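Local atomic coordinates of Serine/threonine-protein kinase Tel1 (Chaetomium thermophilum, PDB entry 6SKY), a protein that catalyses the ATP-dependent phosphorylation of protein serine and threonine residues and probably activates checkpoint signalling when DNA is damaged. Residues Y2723-M2726 / E2727-D2731; F2736-R2739 / T2740-T2743; L2767-K2771 / T2772-V2776. All coordinates share one frame; numbering follows the deposited sequence.

Followed from the N terminus, the three contacts come in series: each closes before the next opens, so none nests in another and none crosses. Contact 1 carries helix 2722-2726 into the loop that ends at helix 2732-2755. Contact 2 is two turns within that helix, and contact 3 closes the hairpin of strands 2766-2769 and 2775-2777. In space they converge. Phe2725 sets its ring edge-to-face with Tyr2742, joining contacts 1 and 2; Phe2724 packs on Leu2768 and His2770, joining 1 and 3; Asn2741 ND2 bonds to Thr2772 O, joining 2 and 3. Together they tie the helices to the hairpin that runs up to the nucleotide.

Contact 1: residues Y2723-M2726 / E2727-D2731; sequences YFFM and EYFPD
Glu2727 folds back over the carbonyl of Tyr2723: CG lies 3.4 Å from Tyr2723 O, and Glu2727 N gives that oxygen a weak hydrogen bond. Extended beyond CG, the side chain runs alongside the same carbonyl, and its OE1 hydrogen-bonds to the hydroxyl of Tyr2681. Phe2724, its CG anti to the backbone N (chi1 177°), swings its ring out towards Tyr2728. The two rings meet obliquely, planes at 38°, with Tyr2728 CD2 above one face of Phe2724 and displaced to the rim. The closest carbons there, Phe2724 CE1 and Tyr2728 CE2, are 3.6 Å apart, while the edge of the tyrosine ring turns to Phe2724 O. Here the short, weakly bonded helix 2722-2726 of the kinase domain gives i to i+4 pairings that carry on towards helix 2732-2755. The last such bond, Phe2729 N to Phe2725 O, is 3.1 Å long, and its donor stands above the carbonyl plane. The Phe2725 and Phe2729 side chains run alongside each other in a common direction, with Phe2729 CE2 at 3.8 Å from Phe2725 CD1. Beyond them both rings pack on helix 2732-2755, Phe2725 against Trp2735 and Phe2729 against Lys2738.

Contact 2: residues F2736-R2739 / T2740-T2743; sequences FQKR and TNYT
Thr2740 reaches back one turn to Phe2736 and grips its carbonyl twice. The backbone N donates to Phe2736 O over 3.0 Å, and the hydroxyl OG1 donates to the same Phe2736 O over 2.9 Å, the two arriving from opposite faces of the carbonyl plane. A chi1 of -56° sets OG1 beside the backbone N, facing back towards the preceding turn, where it meets that carbonyl. Thr2740 OG1 also sits over the centre of the Phe2736 ring, 4.0 Å above its plane. A valine here would probably leave Phe2736 O with the backbone N-H alone of these two donors, and the face of the phenylalanine ring without its hydroxyl. Thr2743 repeats the device on Arg2739, its OG1 lying 2.9 Å from Arg2739 O, again on the face away from the backbone donor. Such back-bonding is a familiar way of satisfying a threonine hydroxyl on a buried helix face, and helix 2732-2755, in the kinase domain, uses it on successive turns: Thr2745 and Thr2746 bond back in the same way to Asn2741 O and Tyr2742 O. Asn2741 takes a different course. Its CB rests 3.5 Å from Lys2738 O. CG, beside the backbone N at chi1 -78°, comes to 3.5 Å from Gln2737 O, the oxygen that receives the backbone N-H of Asn2741. At the tip, OD1 and ND2 lie about equally near Gln2737 O, at 3.6 and 3.8 Å, and ND2 hydrogen-bonds across to Thr2772 O in the hairpin. Arg2739 likewise sends its guanidinium group outward, where NH2 forms a salt bridge with Glu1892.

Contact 3: residues L2767-K2771 / T2772-V2776; sequences LLDHK and TGEVV. With AGS (phosphothiophosphoric acid-adenylate ester), chain C.
Leu2767 and Val2776 form an antiparallel hydrogen-bonded pair, and backbone bonds carry most of this contact. Leu2767 N donates to Val2776 O at 2.9 Å, in the carbonyl plane, and Val2776 N returns the bond to Leu2767 O. Asp2769 N meets Glu2774 O almost head-on, the C=O...N angle being 169°. Gly2773 N closes the turn on Asp2769 O at 2.8 Å; the positive phi of this glycine, 87°, would jam a side chain against the preceding carbonyl. A weaker CA-H...O contact adds to these, from Val2775 CA to Leu2767 O.

Apolar contacts follow the alternation of the strands. On one face Leu2767 CB lies 4.2 Å from Val2776 CB; on the other, Leu2768 CD2 crosses to Val2775 CG1 at 4.1 Å.

Charge gathers at the turn. The carboxylates of Asp2769 and Glu2774 lie close together, though the exact place of Asp2769 OD2 is doubtful, and Arg2647 probably offsets the like charges through a salt bridge to the aspartate and a long, weak ion pair to the glutamate.

Ligand packing falls to Leu2767, whose CD1 touches AGS C2 at 3.8 Å while CD2 approaches AGS N3 at 4.0 Å. The whole is a beta hairpin of the kinase domain, placing Leu2767 of its first strand in the adenine pocket and leading from its second to Asp2779 of the magnesium site.

Contact 1: residues Y2723-M2726 / E2727-D2731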
ATOM      1  N   TYR A2723      -0.954 -33.902  24.689  1.00 28.51           N
ATOM      2  CA  TYR A2723      -1.784 -35.044  25.010  1.00 28.51           C
ATOM      3  C   TYR A2723      -3.190 -34.660  25.413  1.00 28.51           C
ATOM      4  O   TYR A2723      -4.081 -35.500  25.312  1.00 28.51           O
ATOM      5  CB  TYR A2723      -1.145 -35.856  26.119  1.00 28.51           C
ATOM      6  CG  TYR A2723       0.095 -36.561  25.671  1.00 28.51           C
ATOM      7  CD1 TYR A2723       1.338 -36.141  26.083  1.00 28.51           C
ATOM      8  CD2 TYR A2723       0.022 -37.639  24.818  1.00 28.51           C
ATOM      9  CE1 TYR A2723       2.464 -36.779  25.673  1.00 28.51           C
ATOM     10  CE2 TYR A2723       1.145 -38.280  24.402  1.00 28.51           C
ATOM     11  CZ  TYR A2723       2.363 -37.847  24.830  1.00 28.51           C
ATOM     12  OH  TYR A2723       3.495 -38.494  24.411  1.00 28.51           O
ATOM     13  N   PHE A2724      -3.424 -33.422  25.850  1.00 37.14           N
ATOM     14  CA  PHE A2724      -4.781 -33.034  26.208  1.00 37.14           C
ATOM     15  C   PHE A2724      -5.741 -33.344  25.079  1.00 37.14           C
ATOM     16  O   PHE A2724      -6.877 -33.761  25.311  1.00 37.14           O
ATOM     17  CB  PHE A2724      -4.843 -31.547  26.557  1.00 37.14           C
ATOM     18  CG  PHE A2724      -6.225 -31.058  26.879  1.00 37.14           C
ATOM     19  CD1 PHE A2724      -6.730 -31.169  28.148  1.00 37.14           C
ATOM     20  CD2 PHE A2724      -7.018 -30.493  25.906  1.00 37.14           C
ATOM     21  CE1 PHE A2724      -7.979 -30.738  28.436  1.00 37.14           C
ATOM     22  CE2 PHE A2724      -8.272 -30.065  26.193  1.00 37.14           C
ATOM     23  CZ  PHE A2724      -8.751 -30.184  27.456  1.00 37.14           C
ATOM     24  N   PHE A2725      -5.294 -33.168  23.848  1.00 37.14           N
ATOM     25  CA  PHE A2725      -6.138 -33.383  22.693  1.00 37.14           C
ATOM     26  C   PHE A2725      -6.146 -34.825  22.246  1.00 37.14           C
ATOM     27  O   PHE A2725      -7.131 -35.274  21.665  1.00 37.14           O
ATOM     28  CB  PHE A2725      -5.688 -32.477  21.550  1.00 37.14           C
ATOM     29  CG  PHE A2725      -5.734 -31.036  21.898  1.00 37.14           C
ATOM     30  CD1 PHE A2725      -6.913 -30.341  21.824  1.00 37.14           C
ATOM     31  CD2 PHE A2725      -4.614 -30.385  22.351  1.00 37.14           C
ATOM     32  CE1 PHE A2725      -6.967 -29.035  22.173  1.00 37.14           C
ATOM     33  CE2 PHE A2725      -4.671 -29.076  22.701  1.00 37.14           C
ATOM     34  CZ  PHE A2725      -5.847 -28.404  22.606  1.00 37.14           C
ATOM     35  N   MET A2726      -5.086 -35.571  22.520  1.00 32.96           N
ATOM     36  CA  MET A2726      -5.055 -36.963  22.113  1.00 32.96           C
ATOM     37  C   MET A2726      -5.833 -37.861  23.049  1.00 32.96           C
ATOM     38  O   MET A2726      -6.105 -39.008  22.694  1.00 32.96           O
ATOM     39  CB  MET A2726      -3.614 -37.448  22.014  1.00 32.96           C
ATOM     40  CG  MET A2726      -2.923 -37.026  20.755  1.00 32.96           C
ATOM     41  SD  MET A2726      -1.159 -37.325  20.820  1.00 32.96           S
ATOM     42  CE  MET A2726      -0.637 -36.524  19.312  1.00 32.96           C
ATOM     43  N   GLU A2727      -6.210 -37.377  24.222  1.00 31.48           N
ATOM     44  CA  GLU A2727      -6.940 -38.188  25.169  1.00 31.48           C
ATOM     45  C   GLU A2727      -8.329 -37.663  25.461  1.00 31.48           C
ATOM     46  O   GLU A2727      -9.055 -38.283  26.237  1.00 31.48           O
ATOM     47  CB  GLU A2727      -6.154 -38.322  26.473  1.00 31.48           C
ATOM     48  CG  GLU A2727      -6.269 -37.164  27.393  1.00 31.48           C
ATOM     49  CD  GLU A2727      -5.356 -37.297  28.580  1.00 31.48           C
ATOM     50  OE1 GLU A2727      -4.169 -37.622  28.385  1.00 31.48           O
ATOM     51  OE2 GLU A2727      -5.828 -37.088  29.713  1.00 31.48           O
ATOM     52  N   TYR A2728      -8.725 -36.547  24.868  1.00 29.75           N
ATOM     53  CA  TYR A2728     -10.114 -36.131  24.888  1.00 29.75           C
ATOM     54  C   TYR A2728     -10.764 -36.198  23.523  1.00 29.75           C
ATOM     55  O   TYR A2728     -11.992 -36.215  23.446  1.00 29.75           O
ATOM     56  CB  TYR A2728     -10.249 -34.706  25.435  1.00 29.75           C
ATOM     57  CG  TYR A2728     -10.133 -34.618  26.931  1.00 29.75           C
ATOM     58  CD1 TYR A2728     -11.227 -34.840  27.740  1.00 29.75           C
ATOM     59  CD2 TYR A2728      -8.932 -34.321  27.534  1.00 29.75           C
ATOM     60  CE1 TYR A2728     -11.127 -34.767  29.097  1.00 29.75           C
ATOM     61  CE2 TYR A2728      -8.822 -34.249  28.890  1.00 29.75           C
ATOM     62  CZ  TYR A2728      -9.921 -34.471  29.668  1.00 29.75           C
ATOM     63  OH  TYR A2728      -9.814 -34.395  31.031  1.00 29.75           O
ATOM     64  N   PHE A2729      -9.974 -36.254  22.454  1.00 30.04           N
ATOM     65  CA  PHE A2729     -10.490 -36.337  21.091  1.00 30.04           C
ATOM     66  C   PHE A2729      -9.636 -37.330  20.321  1.00 30.04           C
ATOM     67  O   PHE A2729      -8.621 -36.964  19.724  1.00 30.04           O
ATOM     68  CB  PHE A2729     -10.486 -34.969  20.409  1.00 30.04           C
ATOM     69  CG  PHE A2729     -10.881 -33.836  21.308  1.00 30.04           C
ATOM     70  CD1 PHE A2729     -12.201 -33.600  21.613  1.00 30.04           C
ATOM     71  CD2 PHE A2729      -9.928 -33.000  21.844  1.00 30.04           C
ATOM     72  CE1 PHE A2729     -12.551 -32.563  22.439  1.00 30.04           C
ATOM     73  CE2 PHE A2729     -10.283 -31.966  22.673  1.00 30.04           C
ATOM     74  CZ  PHE A2729     -11.588 -31.750  22.966  1.00 30.04           C
ATOM     75  N   PRO A2730     -10.014 -38.612  20.315  1.00 33.52           N
ATOM     76  CA  PRO A2730      -9.225 -39.607  19.580  1.00 33.52           C
ATOM     77  C   PRO A2730      -9.540 -39.697  18.093  1.00 33.52           C
ATOM     78  O   PRO A2730      -8.770 -40.326  17.359  1.00 33.52           O
ATOM     79  CB  PRO A2730      -9.578 -40.919  20.291  1.00 33.52           C
ATOM     80  CG  PRO A2730     -10.297 -40.518  21.532  1.00 33.52           C
ATOM     81  CD  PRO A2730     -10.981 -39.257  21.209  1.00 33.52           C
ATOM     82  N   ASP A2731     -10.628 -39.108  17.637  1.00 34.79           N
ATOM     83  CA  ASP A2731     -10.979 -39.066  16.223  1.00 34.79           C
ATOM     84  C   ASP A2731     -10.200 -37.951  15.537  1.00 34.79           C
ATOM     85  O   ASP A2731     -10.235 -36.814  16.001  1.00 34.79           O
ATOM     86  CB  ASP A2731     -12.475 -38.831  16.091  1.00 34.79           C
ATOM     87  CG  ASP A2731     -12.996 -39.076  14.701  1.00 34.79           C
ATOM     88  OD1 ASP A2731     -12.237 -39.538  13.840  1.00 34.79           O
ATOM     89  OD2 ASP A2731     -14.188 -38.808  14.468  1.00 34.79           O
TER

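Contact 2: residues F2736-R2739 / T2740-T2743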
ATOM      1  N   PHE A2736      -8.352 -32.461  15.023  1.00 25.00           N
ATOM      2  CA  PHE A2736      -7.821 -31.324  14.285  1.00 25.00           C
ATOM      3  C   PHE A2736      -8.651 -30.072  14.521  1.00 25.00           C
ATOM      4  O   PHE A2736      -8.102 -28.983  14.727  1.00 25.00           O
ATOM      5  CB  PHE A2736      -7.752 -31.656  12.802  1.00 25.00           C
ATOM      6  CG  PHE A2736      -7.124 -30.588  11.979  1.00 25.00           C
ATOM      7  CD1 PHE A2736      -5.783 -30.336  12.074  1.00 25.00           C
ATOM      8  CD2 PHE A2736      -7.875 -29.828  11.121  1.00 25.00           C
ATOM      9  CE1 PHE A2736      -5.211 -29.353  11.335  1.00 25.00           C
ATOM     10  CE2 PHE A2736      -7.299 -28.850  10.382  1.00 25.00           C
ATOM     11  CZ  PHE A2736      -5.969 -28.612  10.489  1.00 25.00           C
ATOM     12  N   GLN A2737      -9.973 -30.206  14.528  1.00 32.74           N
ATOM     13  CA  GLN A2737     -10.808 -29.034  14.747  1.00 32.74           C
ATOM     14  C   GLN A2737     -10.614 -28.453  16.143  1.00 32.74           C
ATOM     15  O   GLN A2737     -10.548 -27.232  16.313  1.00 32.74           O
ATOM     16  CB  GLN A2737     -12.265 -29.394  14.514  1.00 32.74           C
ATOM     17  CG  GLN A2737     -13.189 -28.227  14.560  1.00 32.74           C
ATOM     18  CD  GLN A2737     -14.592 -28.647  14.889  1.00 32.74           C
ATOM     19  OE1 GLN A2737     -14.949 -29.811  14.740  1.00 32.74           O
ATOM     20  NE2 GLN A2737     -15.398 -27.705  15.360  1.00 32.74           N
ATOM     21  N   LYS A2738     -10.506 -29.304  17.158  1.00 24.19           N
ATOM     22  CA  LYS A2738     -10.372 -28.801  18.517  1.00 24.19           C
ATOM     23  C   LYS A2738      -9.005 -28.191  18.765  1.00 24.19           C
ATOM     24  O   LYS A2738      -8.891 -27.215  19.510  1.00 24.19           O
ATOM     25  CB  LYS A2738     -10.629 -29.914  19.517  1.00 24.19           C
ATOM     26  CG  LYS A2738     -11.958 -30.584  19.373  1.00 24.19           C
ATOM     27  CD  LYS A2738     -13.073 -29.616  19.373  1.00 24.19           C
ATOM     28  CE  LYS A2738     -14.386 -30.319  19.511  1.00 24.19           C
ATOM     29  NZ  LYS A2738     -14.905 -30.734  18.208  1.00 24.19           N
ATOM     30  N   ARG A2739      -7.958 -28.739  18.160  1.00 37.14           N
ATOM     31  CA  ARG A2739      -6.651 -28.121  18.303  1.00 37.14           C
ATOM     32  C   ARG A2739      -6.593 -26.777  17.596  1.00 37.14           C
ATOM     33  O   ARG A2739      -5.945 -25.845  18.086  1.00 37.14           O
ATOM     34  CB  ARG A2739      -5.583 -29.058  17.775  1.00 37.14           C
ATOM     35  CG  ARG A2739      -4.302 -28.968  18.521  1.00 37.14           C
ATOM     36  CD  ARG A2739      -3.245 -29.772  17.841  1.00 37.14           C
ATOM     37  NE  ARG A2739      -3.084 -29.363  16.458  1.00 37.14           N
ATOM     38  CZ  ARG A2739      -2.149 -29.839  15.655  1.00 37.14           C
ATOM     39  NH1 ARG A2739      -2.062 -29.422  14.406  1.00 37.14           N
ATOM     40  NH2 ARG A2739      -1.292 -30.731  16.111  1.00 37.14           N
ATOM     41  N   THR A2740      -7.285 -26.637  16.467  1.00 27.96           N
ATOM     42  CA  THR A2740      -7.374 -25.326  15.835  1.00 27.96           C
ATOM     43  C   THR A2740      -8.139 -24.336  16.700  1.00 27.96           C
ATOM     44  O   THR A2740      -7.765 -23.164  16.778  1.00 27.96           O
ATOM     45  CB  THR A2740      -8.023 -25.450  14.467  1.00 27.96           C
ATOM     46  OG1 THR A2740      -7.283 -26.386  13.689  1.00 27.96           O
ATOM     47  CG2 THR A2740      -8.005 -24.140  13.763  1.00 27.96           C
ATOM     48  N   ASN A2741      -9.219 -24.777  17.348  1.00 23.98           N
ATOM     49  CA  ASN A2741      -9.939 -23.902  18.269  1.00 23.98           C
ATOM     50  C   ASN A2741      -9.044 -23.419  19.393  1.00 23.98           C
ATOM     51  O   ASN A2741      -9.078 -22.242  19.764  1.00 23.98           O
ATOM     52  CB  ASN A2741     -11.141 -24.621  18.861  1.00 23.98           C
ATOM     53  CG  ASN A2741     -12.294 -24.697  17.920  1.00 23.98           C
ATOM     54  OD1 ASN A2741     -12.290 -24.080  16.866  1.00 23.98           O
ATOM     55  ND2 ASN A2741     -13.307 -25.449  18.301  1.00 23.98           N
ATOM     56  N   TYR A2742      -8.265 -24.325  19.973  1.00 37.14           N
ATOM     57  CA  TYR A2742      -7.325 -23.944  21.020  1.00 37.14           C
ATOM     58  C   TYR A2742      -6.355 -22.876  20.537  1.00 37.14           C
ATOM     59  O   TYR A2742      -6.169 -21.849  21.197  1.00 37.14           O
ATOM     60  CB  TYR A2742      -6.582 -25.183  21.496  1.00 37.14           C
ATOM     61  CG  TYR A2742      -5.402 -24.929  22.386  1.00 37.14           C
ATOM     62  CD1 TYR A2742      -4.131 -24.875  21.870  1.00 37.14           C
ATOM     63  CD2 TYR A2742      -5.556 -24.768  23.739  1.00 37.14           C
ATOM     64  CE1 TYR A2742      -3.067 -24.648  22.656  1.00 37.14           C
ATOM     65  CE2 TYR A2742      -4.490 -24.544  24.531  1.00 37.14           C
ATOM     66  CZ  TYR A2742      -3.245 -24.489  23.983  1.00 37.14           C
ATOM     67  OH  TYR A2742      -2.158 -24.264  24.775  1.00 37.14           O
ATOM     68  N   THR A2743      -5.724 -23.102  19.385  1.00 37.14           N
ATOM     69  CA  THR A2743      -4.731 -22.150  18.898  1.00 37.14           C
ATOM     70  C   THR A2743      -5.350 -20.791  18.599  1.00 37.14           C
ATOM     71  O   THR A2743      -4.769 -19.751  18.923  1.00 37.14           O
ATOM     72  CB  THR A2743      -4.040 -22.700  17.659  1.00 37.14           C
ATOM     73  OG1 THR A2743      -3.652 -24.052  17.889  1.00 37.14           O
ATOM     74  CG2 THR A2743      -2.818 -21.916  17.362  1.00 37.14           C
TER

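Contact 3: residues L2767-K2771 / T2772-V2776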
ATOM      1  N   LEU A2767      -8.759 -21.829  31.863  1.00 26.66           N
ATOM      2  CA  LEU A2767      -9.540 -23.051  31.848  1.00 26.66           C
ATOM      3  C   LEU A2767      -9.531 -23.641  30.451  1.00 26.66           C
ATOM      4  O   LEU A2767      -9.587 -22.909  29.468  1.00 26.66           O
ATOM      5  CB  LEU A2767     -10.980 -22.782  32.277  1.00 26.66           C
ATOM      6  CG  LEU A2767     -11.216 -21.933  33.518  1.00 26.66           C
ATOM      7  CD1 LEU A2767     -12.668 -21.627  33.641  1.00 26.66           C
ATOM      8  CD2 LEU A2767     -10.739 -22.644  34.736  1.00 26.66           C
ATOM      9  N   LEU A2768      -9.468 -24.960  30.368  1.00 21.27           N
ATOM     10  CA  LEU A2768      -9.503 -25.684  29.111  1.00 21.27           C
ATOM     11  C   LEU A2768     -10.876 -26.305  28.948  1.00 21.27           C
ATOM     12  O   LEU A2768     -11.284 -27.118  29.774  1.00 21.27           O
ATOM     13  CB  LEU A2768      -8.438 -26.770  29.084  1.00 21.27           C
ATOM     14  CG  LEU A2768      -7.011 -26.326  29.316  1.00 21.27           C
ATOM     15  CD1 LEU A2768      -6.159 -27.520  29.621  1.00 21.27           C
ATOM     16  CD2 LEU A2768      -6.530 -25.630  28.087  1.00 21.27           C
ATOM     17  N   ASP A2769     -11.579 -25.919  27.896  1.00 25.17           N
ATOM     18  CA  ASP A2769     -12.887 -26.477  27.586  1.00 25.17           C
ATOM     19  C   ASP A2769     -12.687 -27.786  26.840  1.00 25.17           C
ATOM     20  O   ASP A2769     -12.264 -27.786  25.686  1.00 25.17           O
ATOM     21  CB  ASP A2769     -13.683 -25.479  26.756  1.00 25.17           C
ATOM     22  CG  ASP A2769     -15.097 -25.921  26.505  1.00 25.17           C
ATOM     23  OD1 ASP A2769     -15.560 -26.870  27.150  1.00 25.17           O
ATOM     24  OD2 ASP A2769     -15.761 -25.315  25.652  1.00 25.17           O
ATOM     25  N   HIS A2770     -12.980 -28.910  27.485  1.00 28.03           N
ATOM     26  CA  HIS A2770     -12.749 -30.201  26.861  1.00 28.03           C
ATOM     27  C   HIS A2770     -13.952 -30.710  26.089  1.00 28.03           C
ATOM     28  O   HIS A2770     -14.090 -31.918  25.905  1.00 28.03           O
ATOM     29  CB  HIS A2770     -12.294 -31.231  27.892  1.00 28.03           C
ATOM     30  CG  HIS A2770     -13.270 -31.482  28.994  1.00 28.03           C
ATOM     31  ND1 HIS A2770     -12.907 -31.450  30.320  1.00 28.03           N
ATOM     32  CD2 HIS A2770     -14.583 -31.807  28.972  1.00 28.03           C
ATOM     33  CE1 HIS A2770     -13.959 -31.725  31.069  1.00 28.03           C
ATOM     34  NE2 HIS A2770     -14.989 -31.943  30.275  1.00 28.03           N
ATOM     35  N   LYS A2771     -14.822 -29.817  25.634  1.00 29.25           N
ATOM     36  CA  LYS A2771     -15.822 -30.145  24.634  1.00 29.25           C
ATOM     37  C   LYS A2771     -15.594 -29.435  23.316  1.00 29.25           C
ATOM     38  O   LYS A2771     -15.945 -29.977  22.272  1.00 29.25           O
ATOM     39  CB  LYS A2771     -17.223 -29.794  25.132  1.00 29.25           C
ATOM     40  CG  LYS A2771     -17.688 -30.617  26.297  1.00 29.25           C
ATOM     41  CD  LYS A2771     -17.754 -32.078  25.943  1.00 29.25           C
ATOM     42  CE  LYS A2771     -18.088 -32.909  27.160  1.00 29.25           C
ATOM     43  NZ  LYS A2771     -17.951 -34.364  26.891  1.00 29.25           N
ATOM     44  N   THR A2772     -15.022 -28.235  23.345  1.00 26.07           N
ATOM     45  CA  THR A2772     -14.741 -27.465  22.151  1.00 26.07           C
ATOM     46  C   THR A2772     -13.266 -27.174  21.951  1.00 26.07           C
ATOM     47  O   THR A2772     -12.892 -26.705  20.876  1.00 26.07           O
ATOM     48  CB  THR A2772     -15.503 -26.137  22.183  1.00 26.07           C
ATOM     49  OG1 THR A2772     -15.302 -25.512  23.447  1.00 26.07           O
ATOM     50  CG2 THR A2772     -16.959 -26.379  22.006  1.00 26.07           C
ATOM     51  N   GLY A2773     -12.427 -27.429  22.939  1.00 26.03           N
ATOM     52  CA  GLY A2773     -11.008 -27.252  22.798  1.00 26.03           C
ATOM     53  C   GLY A2773     -10.491 -25.867  23.098  1.00 26.03           C
ATOM     54  O   GLY A2773      -9.279 -25.686  23.151  1.00 26.03           O
ATOM     55  N   GLU A2774     -11.355 -24.893  23.315  1.00 23.54           N
ATOM     56  CA  GLU A2774     -10.899 -23.528  23.487  1.00 23.54           C
ATOM     57  C   GLU A2774     -10.603 -23.210  24.942  1.00 23.54           C
ATOM     58  O   GLU A2774     -11.027 -23.912  25.854  1.00 23.54           O
ATOM     59  CB  GLU A2774     -11.926 -22.557  22.939  1.00 23.54           C
ATOM     60  CG  GLU A2774     -13.323 -22.937  23.171  1.00 23.54           C
ATOM     61  CD  GLU A2774     -14.207 -22.419  22.078  1.00 23.54           C
ATOM     62  OE1 GLU A2774     -13.664 -22.029  21.029  1.00 23.54           O
ATOM     63  OE2 GLU A2774     -15.439 -22.397  22.258  1.00 23.54           O
ATOM     64  N   VAL A2775      -9.848 -22.136  25.143  1.00 23.14           N
ATOM     65  CA  VAL A2775      -9.432 -21.687  26.463  1.00 23.14           C
ATOM     66  C   VAL A2775     -10.349 -20.570  26.925  1.00 23.14           C
ATOM     67  O   VAL A2775     -10.877 -19.795  26.126  1.00 23.14           O
ATOM     68  CB  VAL A2775      -7.961 -21.227  26.466  1.00 23.14           C
ATOM     69  CG1 VAL A2775      -7.106 -22.266  25.841  1.00 23.14           C
ATOM     70  CG2 VAL A2775      -7.809 -19.938  25.724  1.00 23.14           C
ATOM     71  N   VAL A2776     -10.554 -20.501  28.232  1.00 20.77           N
ATOM     72  CA  VAL A2776     -11.346 -19.459  28.865  1.00 20.77           C
ATOM     73  C   VAL A2776     -10.458 -18.773  29.883  1.00 20.77           C
ATOM     74  O   VAL A2776      -9.813 -19.437  30.694  1.00 20.77           O
ATOM     75  CB  VAL A2776     -12.612 -20.023  29.534  1.00 20.77           C
ATOM     76  CG1 VAL A2776     -13.587 -18.919  29.860  1.00 20.77           C
ATOM     77  CG2 VAL A2776     -13.260 -21.062  28.654  1.00 20.77           C
TER
HETATM   78  PG  AGS C3001      -5.564 -18.574  44.381  1.00 40.14           P
HETATM   79  S1G AGS C3001      -4.094 -18.929  43.151  1.00 40.14           S
HETATM   80  O2G AGS C3001      -6.314 -17.282  43.964  1.00 40.14           O
HETATM   81  O3G AGS C3001      -5.009 -18.401  45.820  1.00 40.14           O
HETATM   82  PB  AGS C3001      -7.555 -19.930  43.174  1.00 40.14           P
HETATM   83  O1B AGS C3001      -6.980 -19.342  41.952  1.00 40.14           O
HETATM   84  O2B AGS C3001      -7.829 -21.431  43.112  1.00 40.14           O
HETATM   85  O3B AGS C3001      -6.578 -19.747  44.387  1.00 40.14           O
HETATM   86  PA  AGS C3001     -10.258 -20.050  43.603  1.00 40.14           P
HETATM   87  O1A AGS C3001     -10.524 -20.419  44.997  1.00 40.14           O
HETATM   88  O2A AGS C3001     -11.350 -19.209  42.945  1.00 40.14           O
HETATM   89  O3A AGS C3001      -8.925 -19.219  43.479  1.00 40.14           O
HETATM   90  O5' AGS C3001     -10.026 -21.383  42.813  1.00 40.14           O
HETATM   91  C5' AGS C3001     -11.113 -22.309  42.695  1.00 40.14           C
HETATM   92  C4' AGS C3001     -10.795 -23.334  41.642  1.00 40.14           C
HETATM   93  O4' AGS C3001     -11.840 -23.338  40.653  1.00 40.14           O
HETATM   94  C3' AGS C3001      -9.502 -23.106  40.871  1.00 40.14           C
HETATM   95  O3' AGS C3001      -8.927 -24.339  40.460  1.00 40.14           O
HETATM   96  C2' AGS C3001      -9.960 -22.266  39.681  1.00 40.14           C
HETATM   97  O2' AGS C3001      -9.153 -22.514  38.540  1.00 40.14           O
HETATM   98  C1' AGS C3001     -11.379 -22.780  39.438  1.00 40.14           C
HETATM   99  N9  AGS C3001     -12.309 -21.737  39.036  1.00 40.14           N
HETATM  100  C8  AGS C3001     -12.350 -20.450  39.494  1.00 40.14           C
HETATM  101  N7  AGS C3001     -13.300 -19.724  38.961  1.00 40.14           N
HETATM  102  C5  AGS C3001     -13.930 -20.599  38.094  1.00 40.14           C
HETATM  103  C6  AGS C3001     -15.020 -20.443  37.220  1.00 40.14           C
HETATM  104  N6  AGS C3001     -15.698 -19.303  37.075  1.00 40.14           N
HETATM  105  N1  AGS C3001     -15.397 -21.513  36.493  1.00 40.14           N
HETATM  106  C2  AGS C3001     -14.723 -22.655  36.634  1.00 40.14           C
HETATM  107  N3  AGS C3001     -13.682 -22.921  37.423  1.00 40.14           N
HETATM  108  C4  AGS C3001     -13.331 -21.842  38.129  1.00 40.14           C